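Local coordinates for protein 2-hydroxyisobutyryl-CoA synthetase (Aquincola tertiaricarbonis, PDB 6HDY) that belongs to the ANL superfamily of AMP-binding enzymes, with a large AMP-binding region followed by a smaller C-terminal domain, at residues D274-A288 with D295-E307. Numbering follows the deposited sequence.
Sequences DCGSMAEMSPFMNVA and DGMLCWQDIIYTE. With 8LQ ([[(2~{R},3~{S},4~{R},5~{R})-5-(6-aminopurin-9-yl)-3,4-bis(oxidanyl)oxolan-2-yl]methoxy-oxidanyl-phosphoryl] (3~{S})-3-oxidanylbutanoate), chain C; 3HL ((3S)-3-hydroxybutanoic acid), chain B.
A short antiparallel hairpin, strands 287-288 and 297-299, backs the pocket that holds 8LQ in this AMP-binding fold. Ala-288 and Leu-298 form its hydrogen-bonded pair, Ala-288 N to Leu-298 O and Leu-298 N to Ala-288 O, both 3.0 Å. Ala-288 O is gripped twice: the indole NE1 of Trp-300 reaches it at 3.3 Å, nearly straight (168°) and in the ring plane, from the carbonyl face opposite Leu-298 N. The backbone N of the same Trp-300 donates to Asn-286 O (2.8 Å), which also accepts a hydrogen bond from a water that donates to Ile-304 O as well. In Met-297 the extended chi2 (-176°) carries SD to 3.5 Å from Cys-275 CA, and the bend at chi3 (-73°) turns CE toward Val-287 CG2. This chain crosses the Asp-274 side chain obliquely, CG and SD both near OD2, which Ser-256 holds; OD1 accepts from N6 of 8LQ (3.1 Å), as does Cys-275 O. Further along, Ile-304 CD1 packs over Asn-286 CB (3.7 Å), and Ile-303 CG2 meets CG of Pro-283, a residue preceded by a cis peptide bond. Helix 141-157 lies against Pro-283, Ala-288 and Ile-303, strand 322-329 against Met-281 and Thr-306, and strand 361-362 pairs with 297-299 on the edge away from 287-288.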
loop_
_atom_site.group_PDB
_atom_site.type_symbol
_atom_site.label_atom_id
_atom_site.label_comp_id
_atom_site.label_asym_id
_atom_site.label_seq_id
_atom_site.Cartn_x
_atom_site.Cartn_y
_atom_site.Cartn_z
ATOM N N ASP A 274 -12.359 18.097 -5.412
ATOM C CA ASP A 274 -10.964 18.504 -5.363
ATOM C C ASP A 274 -10.551 18.641 -3.887
ATOM O O ASP A 274 -11.325 19.156 -3.072
ATOM C CB ASP A 274 -10.767 19.835 -6.111
ATOM C CG ASP A 274 -9.336 20.233 -6.478
ATOM O OD1 ASP A 274 -8.462 19.340 -6.560
ATOM O OD2 ASP A 274 -9.113 21.424 -6.775
ATOM N N CYS A 275 -9.358 18.113 -3.550
ATOM C CA CYS A 275 -8.736 18.235 -2.228
ATOM C C CYS A 275 -7.217 18.160 -2.375
ATOM O O CYS A 275 -6.727 17.787 -3.436
ATOM C CB CYS A 275 -9.271 17.216 -1.209
ATOM S SG CYS A 275 -8.792 15.496 -1.518
ATOM N N GLY A 276 -6.497 18.504 -1.311
ATOM C CA GLY A 276 -5.061 18.333 -1.284
ATOM C C GLY A 276 -4.193 19.561 -1.306
ATOM O O GLY A 276 -4.241 20.351 -2.244
ATOM N N SER A 277 -3.352 19.682 -0.275
ATOM C CA SER A 277 -2.328 20.717 -0.150
ATOM C C SER A 277 -0.999 20.034 -0.475
ATOM O O SER A 277 -0.666 19.876 -1.650
ATOM C CB SER A 277 -2.329 21.332 1.252
ATOM O OG SER A 277 -2.267 20.347 2.272
ATOM N N MET A 278 -0.280 19.564 0.563
ATOM C CA MET A 278 1.033 18.926 0.487
ATOM C C MET A 278 1.108 17.778 1.455
ATOM O O MET A 278 0.356 17.741 2.415
ATOM C CB MET A 278 2.129 19.939 0.838
ATOM C CG MET A 278 2.005 21.269 0.090
ATOM S SD MET A 278 3.272 22.423 0.609
ATOM C CE MET A 278 2.512 23.236 1.578
ATOM N N ALA A 279 2.042 16.850 1.214
ATOM C CA ALA A 279 2.324 15.690 2.049
ATOM C C ALA A 279 2.869 16.137 3.398
ATOM O O ALA A 279 2.542 15.527 4.425
ATOM C CB ALA A 279 3.333 14.783 1.338
ATOM N N GLU A 280 3.695 17.206 3.400
ATOM C CA GLU A 280 4.284 17.793 4.627
ATOM C C GLU A 280 3.137 18.344 5.469
ATOM O O GLU A 280 3.252 18.426 6.681
ATOM C CB GLU A 280 5.224 18.973 4.294
ATOM C CG GLU A 280 6.538 18.634 3.614
ATOM C CD GLU A 280 6.471 18.345 2.121
ATOM O OE1 GLU A 280 5.369 18.410 1.530
ATOM O OE2 GLU A 280 7.531 18.020 1.544
ATOM N N MET A 281 2.029 18.702 4.810
ATOM C CA MET A 281 0.834 19.279 5.426
ATOM C C MET A 281 -0.287 18.284 5.734
ATOM O O MET A 281 -1.429 18.727 5.883
ATOM C CB MET A 281 0.299 20.450 4.571
ATOM C CG MET A 281 1.259 21.583 4.483
ATOM S SD MET A 281 1.795 22.063 6.135
ATOM C CE MET A 281 2.728 23.232 5.746
ATOM N N SER A 282 0.009 16.956 5.864
ATOM C CA SER A 282 -1.055 16.011 6.246
ATOM C C SER A 282 -1.563 16.478 7.612
ATOM O O SER A 282 -0.734 16.831 8.446
ATOM C CB SER A 282 -0.551 14.583 6.339
ATOM O OG SER A 282 -0.007 14.173 5.098
ATOM N N PRO A 283 -2.883 16.603 7.869
ATOM C CA PRO A 283 -4.038 16.273 7.010
ATOM C C PRO A 283 -4.127 17.194 5.776
ATOM O O PRO A 283 -4.480 18.368 5.879
ATOM C CB PRO A 283 -5.231 16.386 7.984
ATOM C CG PRO A 283 -4.790 17.396 9.014
ATOM C CD PRO A 283 -3.311 17.117 9.188
ATOM N N PHE A 284 -3.741 16.660 4.615
ATOM C CA PHE A 284 -3.638 17.397 3.353
ATOM C C PHE A 284 -5.004 17.785 2.776
ATOM O O PHE A 284 -5.059 18.649 1.900
ATOM C CB PHE A 284 -2.792 16.620 2.317
ATOM C CG PHE A 284 -3.331 15.235 2.030
ATOM C CD1 PHE A 284 -4.390 15.053 1.139
ATOM C CD2 PHE A 284 -2.804 14.116 2.674
ATOM C CE1 PHE A 284 -4.915 13.788 0.907
ATOM C CE2 PHE A 284 -3.309 12.848 2.414
ATOM C CZ PHE A 284 -4.365 12.694 1.535
ATOM N N MET A 285 -6.099 17.152 3.266
ATOM C CA MET A 285 -7.458 17.488 2.840
ATOM C C MET A 285 -7.904 18.835 3.471
ATOM O O MET A 285 -9.050 19.215 3.305
ATOM C CB MET A 285 -8.452 16.338 3.172
ATOM C CG MET A 285 -8.241 15.095 2.328
ATOM S SD MET A 285 -9.396 13.726 2.639
ATOM C CE MET A 285 -10.849 14.380 1.948
ATOM N N ASN A 286 -6.988 19.581 4.146
ATOM C CA ASN A 286 -7.260 20.909 4.750
ATOM C C ASN A 286 -7.780 21.940 3.704
ATOM O O ASN A 286 -8.305 23.000 4.044
ATOM C CB ASN A 286 -6.013 21.425 5.496
ATOM C CG ASN A 286 -4.895 21.834 4.567
ATOM O OD1 ASN A 286 -4.236 21.008 3.971
ATOM N ND2 ASN A 286 -4.685 23.119 4.372
ATOM N N VAL A 287 -7.587 21.623 2.432
ATOM C CA VAL A 287 -8.148 22.349 1.291
ATOM C C VAL A 287 -8.958 21.285 0.546
ATOM O O VAL A 287 -8.400 20.233 0.184
ATOM C CB VAL A 287 -7.160 23.157 0.396
ATOM C CG1 VAL A 287 -6.600 24.361 1.144
ATOM C CG2 VAL A 287 -6.043 22.282 -0.166
ATOM N N ALA A 288 -10.289 21.472 0.495
ATOM C CA ALA A 288 -11.205 20.491 -0.100
ATOM C C ALA A 288 -12.573 21.044 -0.399
ATOM O O ALA A 288 -13.161 21.743 0.432
ATOM C CB ALA A 288 -11.354 19.262 0.814
ATOM N N ASP A 295 -17.337 23.071 -6.547
ATOM C CA ASP A 295 -16.291 23.618 -7.417
ATOM C C ASP A 295 -15.155 24.178 -6.552
ATOM O O ASP A 295 -15.393 24.872 -5.552
ATOM C CB ASP A 295 -16.812 24.667 -8.412
ATOM C CG ASP A 295 -17.834 24.128 -9.402
ATOM O OD1 ASP A 295 -17.531 23.124 -10.087
ATOM O OD2 ASP A 295 -18.922 24.725 -9.512
ATOM N N GLY A 296 -13.937 23.816 -6.918
ATOM C CA GLY A 296 -12.764 24.259 -6.188
ATOM C C GLY A 296 -12.673 23.650 -4.802
ATOM O O GLY A 296 -13.136 22.522 -4.565
ATOM N N MET A 297 -12.060 24.399 -3.872
ATOM C CA MET A 297 -11.832 23.893 -2.525
ATOM C C MET A 297 -12.064 24.941 -1.480
ATOM O O MET A 297 -11.802 26.100 -1.725
ATOM C CB MET A 297 -10.375 23.399 -2.386
ATOM C CG MET A 297 -10.005 22.269 -3.332
ATOM S SD MET A 297 -8.326 21.606 -3.116
ATOM C CE MET A 297 -7.355 22.899 -3.780
ATOM N N LEU A 298 -12.499 24.527 -0.289
ATOM C CA LEU A 298 -12.596 25.420 0.862
ATOM C C LEU A 298 -11.296 25.240 1.688
ATOM O O LEU A 298 -10.700 24.168 1.660
ATOM C CB LEU A 298 -13.793 25.041 1.749
ATOM C CG LEU A 298 -15.223 25.197 1.199
ATOM C CD1 LEU A 298 -16.217 25.120 2.323
ATOM C CD2 LEU A 298 -15.400 26.492 0.353
ATOM N N CYS A 299 -10.887 26.277 2.419
ATOM C CA CYS A 299 -9.733 26.265 3.312
ATOM C C CYS A 299 -10.283 25.994 4.693
ATOM O O CYS A 299 -10.807 26.910 5.315
ATOM C CB CYS A 299 -8.991 27.601 3.274
ATOM S SG CYS A 299 -8.395 28.073 1.636
ATOM N N TRP A 300 -10.186 24.743 5.167
ATOM C CA TRP A 300 -10.655 24.335 6.492
ATOM C C TRP A 300 -9.660 24.869 7.534
ATOM O O TRP A 300 -8.797 24.149 8.026
ATOM C CB TRP A 300 -10.827 22.816 6.547
ATOM C CG TRP A 300 -11.844 22.284 5.584
ATOM C CD1 TRP A 300 -11.774 22.303 4.223
ATOM C CD2 TRP A 300 -13.043 21.564 5.914
ATOM N NE1 TRP A 300 -12.878 21.688 3.682
ATOM C CE2 TRP A 300 -13.668 21.209 4.694
ATOM C CE3 TRP A 300 -13.648 21.172 7.128
ATOM C CZ2 TRP A 300 -14.876 20.482 4.647
ATOM C CZ3 TRP A 300 -14.842 20.464 7.079
ATOM C CH2 TRP A 300 -15.443 20.122 5.855
ATOM N N GLN A 301 -9.793 26.183 7.814
ATOM C CA GLN A 301 -8.922 27.035 8.622
ATOM C C GLN A 301 -8.622 26.568 10.049
ATOM O O GLN A 301 -7.527 26.848 10.545
ATOM C CB GLN A 301 -9.473 28.469 8.643
ATOM C CG GLN A 301 -9.406 29.189 7.283
ATOM C CD GLN A 301 -8.006 29.338 6.720
ATOM O OE1 GLN A 301 -7.385 28.378 6.238
ATOM N NE2 GLN A 301 -7.499 30.557 6.706
ATOM N N ASP A 302 -9.587 25.916 10.722
ATOM C CA ASP A 302 -9.409 25.411 12.093
ATOM C C ASP A 302 -8.675 24.058 12.148
ATOM O O ASP A 302 -8.417 23.539 13.251
ATOM C CB ASP A 302 -10.743 25.364 12.850
ATOM C CG ASP A 302 -11.812 24.623 12.090
ATOM O OD1 ASP A 302 -12.373 25.209 11.138
ATOM O OD2 ASP A 302 -12.058 23.442 12.416
ATOM N N ILE A 303 -8.351 23.481 10.971
ATOM C CA ILE A 303 -7.569 22.242 10.867
ATOM C C ILE A 303 -6.099 22.644 10.577
ATOM O O ILE A 303 -5.208 22.273 11.325
ATOM C CB ILE A 303 -8.158 21.223 9.832
ATOM C CG1 ILE A 303 -9.551 20.699 10.298
ATOM C CG2 ILE A 303 -7.160 20.048 9.606
ATOM C CD1 ILE A 303 -10.352 19.829 9.314
ATOM N N ILE A 304 -5.880 23.444 9.515
ATOM C CA ILE A 304 -4.609 24.030 9.085
ATOM C C ILE A 304 -4.942 25.453 8.628
ATOM O O ILE A 304 -5.886 25.651 7.863
ATOM C CB ILE A 304 -3.902 23.196 7.954
ATOM C CG1 ILE A 304 -3.255 21.921 8.530
ATOM C CG2 ILE A 304 -2.884 24.036 7.098
ATOM C CD1 ILE A 304 -2.889 20.883 7.495
ATOM N N TYR A 305 -4.151 26.428 9.081
ATOM C CA TYR A 305 -4.319 27.828 8.717
ATOM C C TYR A 305 -3.660 28.127 7.365
ATOM O O TYR A 305 -2.430 28.130 7.250
ATOM C CB TYR A 305 -3.795 28.734 9.858
ATOM C CG TYR A 305 -3.909 30.217 9.586
ATOM C CD1 TYR A 305 -5.128 30.791 9.212
ATOM C CD2 TYR A 305 -2.803 31.053 9.708
ATOM C CE1 TYR A 305 -5.235 32.156 8.955
ATOM C CE2 TYR A 305 -2.903 32.423 9.467
ATOM C CZ TYR A 305 -4.121 32.971 9.099
ATOM O OH TYR A 305 -4.207 34.319 8.869
ATOM N N THR A 306 -4.487 28.322 6.328
ATOM C CA THR A 306 -4.018 28.634 4.975
ATOM C C THR A 306 -3.959 30.170 4.786
ATOM O O THR A 306 -4.922 30.887 5.111
ATOM C CB THR A 306 -4.913 27.967 3.894
ATOM O OG1 THR A 306 -4.919 26.548 4.048
ATOM C CG2 THR A 306 -4.476 28.312 2.454
ATOM N N GLU A 307 -2.837 30.646 4.221
ATOM C CA GLU A 307 -2.609 32.043 3.872
ATOM C C GLU A 307 -2.246 32.105 2.392
ATOM O O GLU A 307 -1.313 31.428 1.968
ATOM C CB GLU A 307 -1.443 32.615 4.666
ATOM C CG GLU A 307 -1.587 32.588 6.171
ATOM C CD GLU A 307 -0.286 32.956 6.850
ATOM O OE1 GLU A 307 0.575 32.063 6.996
ATOM O OE2 GLU A 307 -0.080 34.156 7.132
HETATM N N9 8LQ C . -1.107 19.256 -5.686
HETATM C C8 8LQ C . -1.549 18.415 -4.738
HETATM N N7 8LQ C . -2.877 18.457 -4.715
HETATM C C5 8LQ C . -3.271 19.349 -5.639
HETATM C C6 8LQ C . -4.482 19.752 -6.082
HETATM N N6 8LQ C . -5.563 19.257 -5.498
HETATM N N1 8LQ C . -4.612 20.663 -7.066
HETATM C C2 8LQ C . -3.481 21.193 -7.692
HETATM N N3 8LQ C . -2.250 20.712 -7.272
HETATM C C4 8LQ C . -2.168 19.835 -6.243
HETATM C CAA 8LQ C . -0.394 13.977 -0.345
HETATM C CAZ 8LQ C . -1.431 14.713 -1.235
HETATM O OAE 8LQ C . -1.827 13.865 -2.309
HETATM C CAL 8LQ C . -0.876 16.024 -1.825
HETATM C CAS 8LQ C . 0.420 15.766 -2.604
HETATM O OAC 8LQ C . 0.371 15.297 -3.737
HETATM O OAQ 8LQ C . 1.587 16.017 -1.908
HETATM P PBC 8LQ C . 3.022 16.095 -2.612
HETATM O OAH 8LQ C . 3.271 14.630 -3.172
HETATM O OAD 8LQ C . 4.093 16.552 -1.710
HETATM O "O5'" 8LQ C . 2.824 17.135 -3.785
HETATM C "C5'" 8LQ C . 2.292 18.409 -3.427
HETATM C "C4'" 8LQ C . 2.137 19.255 -4.664
HETATM O "O4'" 8LQ C . 1.238 18.590 -5.592
HETATM C "C3'" 8LQ C . 1.446 20.488 -4.262
HETATM O "O3'" 8LQ C . 2.407 21.471 -3.783
HETATM C "C2'" 8LQ C . 0.791 20.897 -5.583
HETATM O "O2'" 8LQ C . 1.784 21.456 -6.532
HETATM C "C1'" 8LQ C . 0.305 19.559 -6.091
HETATM C CA 3HL B . -0.228 15.324 -2.033
HETATM C CB 3HL B . 0.347 14.742 -0.722
HETATM O OG1 3HL B . -0.596 14.707 0.344
HETATM C CG2 3HL B . 0.838 13.338 -0.904
HETATM C C 3HL B . -1.685 15.654 -1.819
HETATM O OA 3HL B . -2.480 14.744 -1.629
HETATM O OB 3HL B . -1.968 16.972 -1.660
HETATM O O HOH W 1 -14.345 20.071 -5.559
HETATM O O HOH W 2 -6.757 24.823 5.263
#